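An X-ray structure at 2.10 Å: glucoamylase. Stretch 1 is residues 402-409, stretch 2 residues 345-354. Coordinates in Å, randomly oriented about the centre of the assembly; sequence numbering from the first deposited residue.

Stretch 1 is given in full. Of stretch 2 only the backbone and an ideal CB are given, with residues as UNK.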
# COMPACT_ATOMS: atom_id res chain seq x y z
N ILE A 402 7.73 20.76 5.47
CA ILE A 402 7.66 22.10 6.06
C ILE A 402 6.21 22.46 6.31
O ILE A 402 5.86 22.98 7.36
CB ILE A 402 8.25 23.19 5.14
CG1 ILE A 402 9.72 22.91 4.82
CG2 ILE A 402 8.10 24.56 5.81
CD1 ILE A 402 10.32 23.89 3.81
N ILE A 403 5.36 22.17 5.32
CA ILE A 403 3.94 22.47 5.42
C ILE A 403 3.33 21.69 6.59
O ILE A 403 2.49 22.22 7.32
CB ILE A 403 3.20 22.12 4.10
CG1 ILE A 403 3.82 22.92 2.95
CG2 ILE A 403 1.71 22.43 4.22
CD1 ILE A 403 3.27 22.55 1.58
N LEU A 404 3.76 20.44 6.76
CA LEU A 404 3.27 19.61 7.85
C LEU A 404 3.74 20.17 9.20
O LEU A 404 3.00 20.17 10.17
CB LEU A 404 3.77 18.17 7.68
CG LEU A 404 3.27 17.12 8.69
CD1 LEU A 404 1.77 17.07 8.70
CD2 LEU A 404 3.86 15.75 8.33
N SER A 405 4.99 20.64 9.26
CA SER A 405 5.53 21.20 10.48
C SER A 405 4.65 22.38 10.91
O SER A 405 4.40 22.59 12.10
CB SER A 405 6.96 21.68 10.26
OG SER A 405 7.84 20.58 10.11
N TYR A 406 4.19 23.14 9.93
CA TYR A 406 3.34 24.29 10.19
C TYR A 406 1.98 23.88 10.74
O TYR A 406 1.51 24.44 11.73
CB TYR A 406 3.16 25.12 8.92
CG TYR A 406 2.00 26.07 9.00
CD1 TYR A 406 0.78 25.76 8.41
CD2 TYR A 406 2.09 27.26 9.74
CE1 TYR A 406 -0.32 26.59 8.55
CE2 TYR A 406 1.00 28.10 9.88
CZ TYR A 406 -0.20 27.76 9.29
OH TYR A 406 -1.29 28.56 9.47
N ARG A 407 1.33 22.92 10.10
CA ARG A 407 0.01 22.49 10.54
C ARG A 407 0.05 21.81 11.91
O ARG A 407 -0.91 21.90 12.67
CB ARG A 407 -0.61 21.55 9.50
CG ARG A 407 -0.95 22.25 8.19
CD ARG A 407 -1.98 21.46 7.43
NE ARG A 407 -3.24 21.38 8.17
CZ ARG A 407 -4.00 20.29 8.22
NH1 ARG A 407 -3.64 19.20 7.57
NH2 ARG A 407 -5.12 20.31 8.92
N LEU A 408 1.15 21.14 12.22
CA LEU A 408 1.29 20.49 13.52
C LEU A 408 1.86 21.47 14.54
O LEU A 408 2.08 21.12 15.70
CB LEU A 408 2.19 19.26 13.40
CG LEU A 408 1.52 18.04 12.73
CD1 LEU A 408 2.53 16.96 12.46
CD2 LEU A 408 0.42 17.53 13.63
N LYS A 409 2.09 22.71 14.10
CA LYS A 409 2.64 23.75 14.95
C LYS A 409 3.92 23.30 15.64
O LYS A 409 4.17 23.64 16.80
CB LYS A 409 1.61 24.20 15.99
CG LYS A 409 0.40 24.87 15.36
CD LYS A 409 -0.56 25.39 16.41
CE LYS A 409 -1.74 26.11 15.76
NZ LYS A 409 -2.66 26.69 16.78
N UNK A 345 3.71 10.26 2.65
CA UNK A 345 3.69 10.38 4.11
C UNK A 345 2.94 11.65 4.52
O UNK A 345 2.15 11.65 5.46
CB UNK A 345 5.11 10.39 4.67
N UNK A 346 3.20 12.73 3.80
CA UNK A 346 2.56 14.03 4.04
C UNK A 346 1.05 13.89 3.97
O UNK A 346 0.32 14.35 4.86
CB UNK A 346 3.04 15.07 3.03
N UNK A 347 0.57 13.25 2.91
CA UNK A 347 -0.86 13.06 2.72
C UNK A 347 -1.44 12.14 3.79
O UNK A 347 -2.53 12.39 4.31
CB UNK A 347 -1.14 12.49 1.33
N UNK A 348 -0.71 11.08 4.12
CA UNK A 348 -1.16 10.14 5.14
C UNK A 348 -1.26 10.91 6.47
O UNK A 348 -2.25 10.79 7.19
CB UNK A 348 -0.21 8.95 5.25
N UNK A 349 -0.26 11.72 6.77
CA UNK A 349 -0.26 12.52 7.98
C UNK A 349 -1.48 13.45 8.03
O UNK A 349 -2.06 13.67 9.09
CB UNK A 349 1.03 13.33 8.07
N UNK A 350 -1.85 14.00 6.88
CA UNK A 350 -3.01 14.88 6.83
C UNK A 350 -4.29 14.13 7.18
O UNK A 350 -5.21 14.70 7.79
CB UNK A 350 -3.13 15.51 5.44
N UNK A 351 -4.37 12.86 6.79
CA UNK A 351 -5.54 12.04 7.10
C UNK A 351 -5.56 11.79 8.61
O UNK A 351 -6.60 11.89 9.25
CB UNK A 351 -5.52 10.72 6.32
N UNK A 352 -4.40 11.47 9.19
CA UNK A 352 -4.33 11.24 10.63
C UNK A 352 -4.78 12.50 11.36
O UNK A 352 -5.49 12.43 12.35
CB UNK A 352 -2.92 10.84 11.06
N UNK A 353 -4.37 13.66 10.86
CA UNK A 353 -4.76 14.93 11.48
C UNK A 353 -6.27 15.09 11.42
O UNK A 353 -6.91 15.36 12.44
CB UNK A 353 -4.07 16.11 10.79
N UNK A 354 -6.83 14.91 10.23
CA UNK A 354 -8.26 15.05 10.02
C UNK A 354 -9.06 14.07 10.88
O UNK A 354 -10.20 14.36 11.27
CB UNK A 354 -8.59 14.84 8.54

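Two helices run nearly parallel here, their axes crossing at 16° with a closest approach of 10.5 Å. That spacing leaves room for side chains of some size between them, and stretch 1 offers, in order along its length, I403, L404, R407 and L408.

Position 345 points its CB sideways, with nothing of stretch 1 within 5.5 Å, so the contact sets almost no condition. L345 is deposited and makes no contact.

Position 346 is more demanding. Its CB also leaves sideways, 5.4 Å from L404 CD2, and the branched methyls of I403 lie farther off, so a small residue would not reach them; a long aliphatic or an aromatic side chain could. Y346 is deposited, with chi1 t, and its ring reaches across to I403 and L404. L404 CB meets the ring edge, 4.2 Å from Y346 CD1, while I403 CG2 lies 4.0 Å from Y346 CE1 and 3.5 Å from Y346 OH.

Positions 347 and 348 are out of reach of stretch 1, which therefore cannot choose between residues there. They hold H347 and V348.

Position 349 points toward stretch 1, and its ideal CB is already 3.7 Å from L404 CD2. Contact is made at the first side-chain atom, so a small residue suits, Ala, Gly or Ser, with alanine already making the methyl contact. A349 is deposited, and its CB packs on L404 CD2.

Position 350 sends its CB sideways, 4.3 Å from R407 NH1. A guanidinium so near invites a short acceptor, and Asn, Asp, Ser or Gln are all plausible. N350 answers with chi1 m: R407 NH1 donates to N350 OD1 at 3.0 Å, a weak bond at 126°, with the oxygen at the guanidinium edge. The backbone joins in through water 1, which donates to N350 O at 2.8 Å and accepts from R407 NH1 at 2.7 Å.

Position 351 points away and 352 is out of reach; they hold A351 and F352.

Position 353 points toward stretch 1, with its CB 4.5 Å from R407 NH1 and 5.5 Å from L408 CD2. The site combines a charged group with a methyl, so Leu, Ile or Met could fill it, and an acidic residue could address the arginine. I353, with both chi angles m, uses its two branches: I353 CD1 reaches L408 CD2 at a tight 3.2 Å, and I353 CG2 lies 3.8 Å from R407 NH2.

Position 354 points sideways, its CB without neighbours; A354 is deposited.

Stretch 2 (345-354) LYHVANAFIA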
# COMPACT_ATOMS: atom_id res chain seq x y z
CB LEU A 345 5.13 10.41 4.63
CG LEU A 345 5.39 10.34 6.14
CD1 LEU A 345 4.73 9.10 6.73
CD2 LEU A 345 6.89 10.31 6.39
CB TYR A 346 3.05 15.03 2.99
CG TYR A 346 2.25 16.31 2.86
CD1 TYR A 346 2.29 17.29 3.86
CD2 TYR A 346 1.47 16.56 1.73
CE1 TYR A 346 1.56 18.48 3.73
CE2 TYR A 346 0.74 17.74 1.60
CZ TYR A 346 0.79 18.70 2.60
OH TYR A 346 0.08 19.87 2.46
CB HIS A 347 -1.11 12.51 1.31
CG HIS A 347 -0.78 13.49 0.23
ND1 HIS A 347 -1.41 14.71 0.13
CD2 HIS A 347 0.12 13.45 -0.78
CE1 HIS A 347 -0.92 15.38 -0.90
NE2 HIS A 347 0.01 14.63 -1.47
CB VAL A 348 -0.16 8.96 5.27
CG1 VAL A 348 -0.45 8.14 6.55
CG2 VAL A 348 -0.28 8.05 4.04
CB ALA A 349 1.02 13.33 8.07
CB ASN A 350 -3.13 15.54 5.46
CG ASN A 350 -2.10 16.63 5.25
OD1 ASN A 350 -1.72 17.32 6.21
ND2 ASN A 350 -1.65 16.80 4.02
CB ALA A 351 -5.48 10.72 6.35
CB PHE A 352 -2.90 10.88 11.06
CG PHE A 352 -2.54 9.44 10.84
CD1 PHE A 352 -3.33 8.42 11.37
CD2 PHE A 352 -1.39 9.09 10.13
CE1 PHE A 352 -2.99 7.07 11.20
CE2 PHE A 352 -1.04 7.74 9.95
CZ PHE A 352 -1.84 6.74 10.48
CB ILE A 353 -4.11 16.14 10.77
CG1 ILE A 353 -2.59 16.09 10.93
CG2 ILE A 353 -4.67 17.44 11.34
CD1 ILE A 353 -2.14 16.13 12.37
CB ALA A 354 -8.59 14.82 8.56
O HOH W 1 -5.72 17.41 7.57
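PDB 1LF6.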